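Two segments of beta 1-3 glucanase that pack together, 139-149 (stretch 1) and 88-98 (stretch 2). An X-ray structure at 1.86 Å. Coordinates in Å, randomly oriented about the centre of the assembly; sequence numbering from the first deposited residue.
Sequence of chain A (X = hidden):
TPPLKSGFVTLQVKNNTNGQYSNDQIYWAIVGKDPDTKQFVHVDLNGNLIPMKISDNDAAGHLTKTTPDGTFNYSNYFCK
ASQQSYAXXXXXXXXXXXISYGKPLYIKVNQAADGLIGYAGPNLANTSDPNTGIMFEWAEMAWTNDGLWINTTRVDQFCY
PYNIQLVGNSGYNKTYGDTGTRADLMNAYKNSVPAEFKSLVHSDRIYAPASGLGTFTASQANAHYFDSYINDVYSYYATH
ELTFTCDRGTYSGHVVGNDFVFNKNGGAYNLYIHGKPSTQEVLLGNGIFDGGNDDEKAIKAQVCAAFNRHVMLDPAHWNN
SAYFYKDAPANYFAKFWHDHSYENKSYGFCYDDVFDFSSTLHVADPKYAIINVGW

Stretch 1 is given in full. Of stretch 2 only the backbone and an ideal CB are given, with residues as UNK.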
# COMPACT_ATOMS: atom_id res chain seq x y z
N ALA A 139 -5.65 5.47 -3.72
CA ALA A 139 -4.43 5.54 -4.53
C ALA A 139 -3.37 6.25 -3.70
O ALA A 139 -3.67 7.20 -2.96
CB ALA A 139 -4.69 6.29 -5.83
N GLU A 140 -2.12 5.78 -3.79
CA GLU A 140 -1.02 6.46 -3.11
C GLU A 140 -0.20 7.24 -4.13
O GLU A 140 -0.01 6.77 -5.24
CB GLU A 140 -0.14 5.45 -2.36
CG GLU A 140 -0.92 4.71 -1.27
CD GLU A 140 -0.13 3.62 -0.58
OE1 GLU A 140 0.76 3.02 -1.22
OE2 GLU A 140 -0.43 3.34 0.59
N MET A 141 0.26 8.44 -3.79
CA MET A 141 1.04 9.20 -4.77
C MET A 141 1.95 10.23 -4.13
O MET A 141 1.72 10.68 -3.01
CB MET A 141 0.12 9.89 -5.78
CG MET A 141 -0.44 11.19 -5.30
SD MET A 141 -2.15 11.31 -5.82
CE MET A 141 -2.83 10.19 -4.62
N ALA A 142 3.00 10.58 -4.85
CA ALA A 142 3.86 11.70 -4.47
C ALA A 142 4.41 12.32 -5.74
O ALA A 142 4.76 11.62 -6.68
CB ALA A 142 4.97 11.24 -3.55
N TRP A 143 4.45 13.65 -5.76
CA TRP A 143 4.99 14.36 -6.89
C TRP A 143 6.10 15.24 -6.34
O TRP A 143 5.83 16.19 -5.59
CB TRP A 143 3.92 15.17 -7.60
CG TRP A 143 4.38 15.87 -8.85
CD1 TRP A 143 5.52 15.64 -9.57
CD2 TRP A 143 3.70 16.94 -9.50
NE1 TRP A 143 5.59 16.51 -10.64
CE2 TRP A 143 4.48 17.32 -10.62
CE3 TRP A 143 2.51 17.63 -9.25
CZ2 TRP A 143 4.10 18.34 -11.48
CZ3 TRP A 143 2.13 18.64 -10.10
CH2 TRP A 143 2.93 18.99 -11.20
N THR A 144 7.34 14.91 -6.68
CA THR A 144 8.49 15.58 -6.11
C THR A 144 9.37 16.17 -7.20
O THR A 144 8.99 16.18 -8.37
CB THR A 144 9.33 14.62 -5.27
OG1 THR A 144 9.91 13.63 -6.13
CG2 THR A 144 8.46 13.92 -4.23
N ASN A 145 10.55 16.63 -6.80
CA ASN A 145 11.53 17.14 -7.75
C ASN A 145 11.95 16.10 -8.80
O ASN A 145 12.45 16.45 -9.87
CB ASN A 145 12.77 17.63 -6.99
CG ASN A 145 13.82 18.20 -7.91
OD1 ASN A 145 13.51 19.01 -8.80
ND2 ASN A 145 15.08 17.78 -7.72
N ASP A 146 11.72 14.83 -8.49
CA ASP A 146 12.16 13.73 -9.33
C ASP A 146 11.04 13.07 -10.13
O ASP A 146 11.25 12.03 -10.76
CB ASP A 146 12.88 12.69 -8.47
CG ASP A 146 14.08 13.27 -7.75
OD1 ASP A 146 14.75 14.15 -8.34
OD2 ASP A 146 14.34 12.86 -6.60
N GLY A 147 9.85 13.66 -10.11
CA GLY A 147 8.74 13.14 -10.89
C GLY A 147 7.59 12.69 -10.00
O GLY A 147 7.57 12.96 -8.80
N LEU A 148 6.64 11.98 -10.60
CA LEU A 148 5.43 11.55 -9.90
C LEU A 148 5.41 10.03 -9.79
O LEU A 148 5.72 9.34 -10.76
CB LEU A 148 4.19 12.07 -10.62
CG LEU A 148 2.79 11.81 -10.05
CD1 LEU A 148 1.87 12.91 -10.55
CD2 LEU A 148 2.27 10.47 -10.51
N TRP A 149 5.04 9.53 -8.61
CA TRP A 149 4.80 8.11 -8.39
C TRP A 149 3.35 7.96 -8.00
O TRP A 149 2.87 8.74 -7.19
CB TRP A 149 5.67 7.54 -7.26
CG TRP A 149 7.11 7.36 -7.56
CD1 TRP A 149 7.78 6.18 -7.78
CD2 TRP A 149 8.10 8.39 -7.67
NE1 TRP A 149 9.11 6.42 -8.01
CE2 TRP A 149 9.33 7.77 -7.96
CE3 TRP A 149 8.06 9.79 -7.55
CZ2 TRP A 149 10.52 8.49 -8.13
CZ3 TRP A 149 9.24 10.51 -7.73
CH2 TRP A 149 10.45 9.85 -8.01
N UNK A 88 -7.20 18.24 -9.16
CA UNK A 88 -5.89 18.80 -9.53
C UNK A 88 -4.93 18.61 -8.37
O UNK A 88 -5.32 18.86 -7.23
CB UNK A 88 -6.00 20.28 -9.90
N UNK A 89 -3.70 18.16 -8.62
CA UNK A 89 -2.69 18.21 -7.57
C UNK A 89 -1.48 19.02 -8.00
O UNK A 89 -1.10 19.01 -9.19
CB UNK A 89 -2.26 16.80 -7.18
N UNK A 90 -0.89 19.75 -7.05
CA UNK A 90 0.42 20.39 -7.21
C UNK A 90 1.46 19.42 -6.68
O UNK A 90 1.06 18.30 -6.34
CB UNK A 90 0.49 21.73 -6.48
N UNK A 91 2.73 19.81 -6.62
CA UNK A 91 3.73 19.00 -5.93
C UNK A 91 3.19 18.65 -4.54
O UNK A 91 2.56 19.49 -3.90
CB UNK A 91 5.07 19.74 -5.83
N UNK A 92 3.40 17.40 -4.11
CA UNK A 92 2.80 16.93 -2.87
C UNK A 92 3.48 15.63 -2.45
O UNK A 92 3.94 14.86 -3.29
CB UNK A 92 1.29 16.73 -3.03
N UNK A 93 3.55 15.38 -1.15
CA UNK A 93 4.18 14.16 -0.66
C UNK A 93 3.26 13.35 0.27
O UNK A 93 2.32 13.89 0.85
CB UNK A 93 5.48 14.51 0.07
N UNK A 94 3.56 12.05 0.37
CA UNK A 94 2.83 11.14 1.24
C UNK A 94 1.32 11.24 1.09
O UNK A 94 0.59 11.23 2.07
CB UNK A 94 3.21 11.41 2.70
N UNK A 95 0.86 11.35 -0.15
CA UNK A 95 -0.56 11.63 -0.39
C UNK A 95 -1.37 10.36 -0.62
O UNK A 95 -0.85 9.36 -1.13
CB UNK A 95 -0.71 12.56 -1.59
N UNK A 96 -2.64 10.41 -0.21
CA UNK A 96 -3.60 9.35 -0.50
C UNK A 96 -4.87 9.95 -1.09
O UNK A 96 -5.43 10.90 -0.54
CB UNK A 96 -3.92 8.55 0.76
N UNK A 97 -5.34 9.39 -2.20
CA UNK A 97 -6.65 9.74 -2.72
C UNK A 97 -7.63 8.65 -2.34
O UNK A 97 -7.65 7.60 -2.97
CB UNK A 97 -6.61 9.94 -4.24
N UNK A 98 -8.43 8.89 -1.31
CA UNK A 98 -9.46 7.93 -0.90
C UNK A 98 -10.66 8.06 -1.81
O UNK A 98 -11.13 9.16 -2.06
CB UNK A 98 -9.87 8.14 0.56

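Position 88 lies in a strand, with no atom of stretch 1 within 5.5 Å of its ideal CB, so stretch 1 sets no preference; it is Tyr88. At 89 CA-to-CB points toward stretch 1, and the ideal CB lies 5.3 Å from Trp143 CE3, with Met141 and Leu148 beyond. This apolar space suits a branched or long aliphatic chain. Ile89 is found: its CD1 reaches Leu148 CD1 at 4.2 Å and Met141 SD at 4.3 Å.

Position 90 points away (phi -93°, psi -175°), and many residues would fit, proline among them. Pro90 contributes mainly backbone, its C 3.3 Å from Trp143 CE3.

At 91 the CB points sideways, 3.6 Å from Trp143 O, beside the open indole face. A long flexible chain, lysine, arginine or methionine, could cover that face. Lys91 does so with its methylenes: CD stands 3.5 Å from the centroid of the five-membered ring of Trp143, 3° off the normal, a CH-pi contact. NZ is 5.2 Å from the same centroid, so any cation-pi attraction is weak.

At 92 the backbone is extended and paired with Trp143: N donates to Trp143 O (3.1 Å) and O accepts from Trp143 N (2.8 Å). CB shares the sheet face of Trp143 and Met141, favouring a beta-branched or other aliphatic residue; the side chain of Ile92 comes nearest with CG2, 4.4 Å from Trp143 N.

Position 93 turns away at the corner, its ideal CB 4.9 Å from Ala142 CB. A modest apolar chain would suit, and Ile93 CG2 meets Thr144 CG2 at 4.1 Å. Position 94 has phi 49° and psi 42°; positive phi favours glycine, with asparagine or aspartate possible. It is Gly94. Between the Trp143–92 and Met141–95 pairs the register shifts by one, a beta bulge.

At 95 the ideal CB is 3.4 Å from Met141 O, and the Met141 side chain lies on the same face, limiting the room, so a small residue suits. Ala95 has its CB 4.0 Å from Met141 CG, while its N and O bond to Met141 O (3.1 Å) and N (3.0 Å).

Position 96 shares its face with Glu140, whose carboxylate invites a basic or polar partner. Arg96 answers with charge alone: NH2 is 4.1 Å from Glu140 OE2, which lies well out of the guanidinium plane.

At 97 the ideal CB is 3.8 Å from Met141 CE, so apolar chains fit. Met97 packs CB against that methyl, its end leading away; its N donates to Ala139 O (2.9 Å). Position 98 points away, unconstrained by stretch 1; it is Tyr98, whose OH accepts a hydrogen bond from Arg96 NH1 (3.1 Å).

Stretch 2, residues 88-98: YIPKIIGARMY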
# COMPACT_ATOMS: atom_id res chain seq x y z
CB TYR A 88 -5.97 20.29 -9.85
CG TYR A 88 -6.89 20.67 -10.98
CD1 TYR A 88 -6.56 20.39 -12.30
CD2 TYR A 88 -8.08 21.34 -10.72
CE1 TYR A 88 -7.38 20.76 -13.33
CE2 TYR A 88 -8.93 21.71 -11.76
CZ TYR A 88 -8.56 21.42 -13.06
OH TYR A 88 -9.38 21.77 -14.10
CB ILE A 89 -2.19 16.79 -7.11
CG1 ILE A 89 -1.67 15.99 -8.29
CG2 ILE A 89 -3.29 16.03 -6.40
CD1 ILE A 89 -0.76 14.84 -7.88
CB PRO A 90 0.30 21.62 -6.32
CG PRO A 90 -0.48 21.11 -5.15
CD PRO A 90 -1.47 20.08 -5.73
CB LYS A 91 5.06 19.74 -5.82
CG LYS A 91 5.73 20.08 -7.14
CD LYS A 91 6.32 18.86 -7.79
CE LYS A 91 7.14 19.24 -9.04
NZ LYS A 91 8.24 20.20 -8.72
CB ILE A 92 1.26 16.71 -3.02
CG1 ILE A 92 0.58 16.49 -1.66
CG2 ILE A 92 0.95 15.57 -3.99
CD1 ILE A 92 -0.96 16.48 -1.75
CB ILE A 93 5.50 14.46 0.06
CG1 ILE A 93 5.26 15.39 1.25
CG2 ILE A 93 6.48 15.11 -0.90
CD1 ILE A 93 6.55 15.83 1.90
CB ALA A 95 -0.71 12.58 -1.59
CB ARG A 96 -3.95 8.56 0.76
CG ARG A 96 -2.79 7.81 1.36
CD ARG A 96 -3.25 7.11 2.60
NE ARG A 96 -2.25 6.18 3.09
CZ ARG A 96 -2.47 5.28 4.03
NH1 ARG A 96 -3.67 5.17 4.59
NH2 ARG A 96 -1.49 4.47 4.41
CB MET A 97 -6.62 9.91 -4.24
CG MET A 97 -7.97 10.32 -4.83
SD MET A 97 -7.76 10.77 -6.58
CE MET A 97 -9.34 11.52 -6.97
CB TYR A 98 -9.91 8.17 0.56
CG TYR A 98 -8.89 7.86 1.62
CD1 TYR A 98 -8.76 6.58 2.14
CD2 TYR A 98 -8.07 8.86 2.14
CE1 TYR A 98 -7.84 6.29 3.12
CE2 TYR A 98 -7.14 8.58 3.12
CZ TYR A 98 -7.04 7.29 3.61
OH TYR A 98 -6.12 7.00 4.59
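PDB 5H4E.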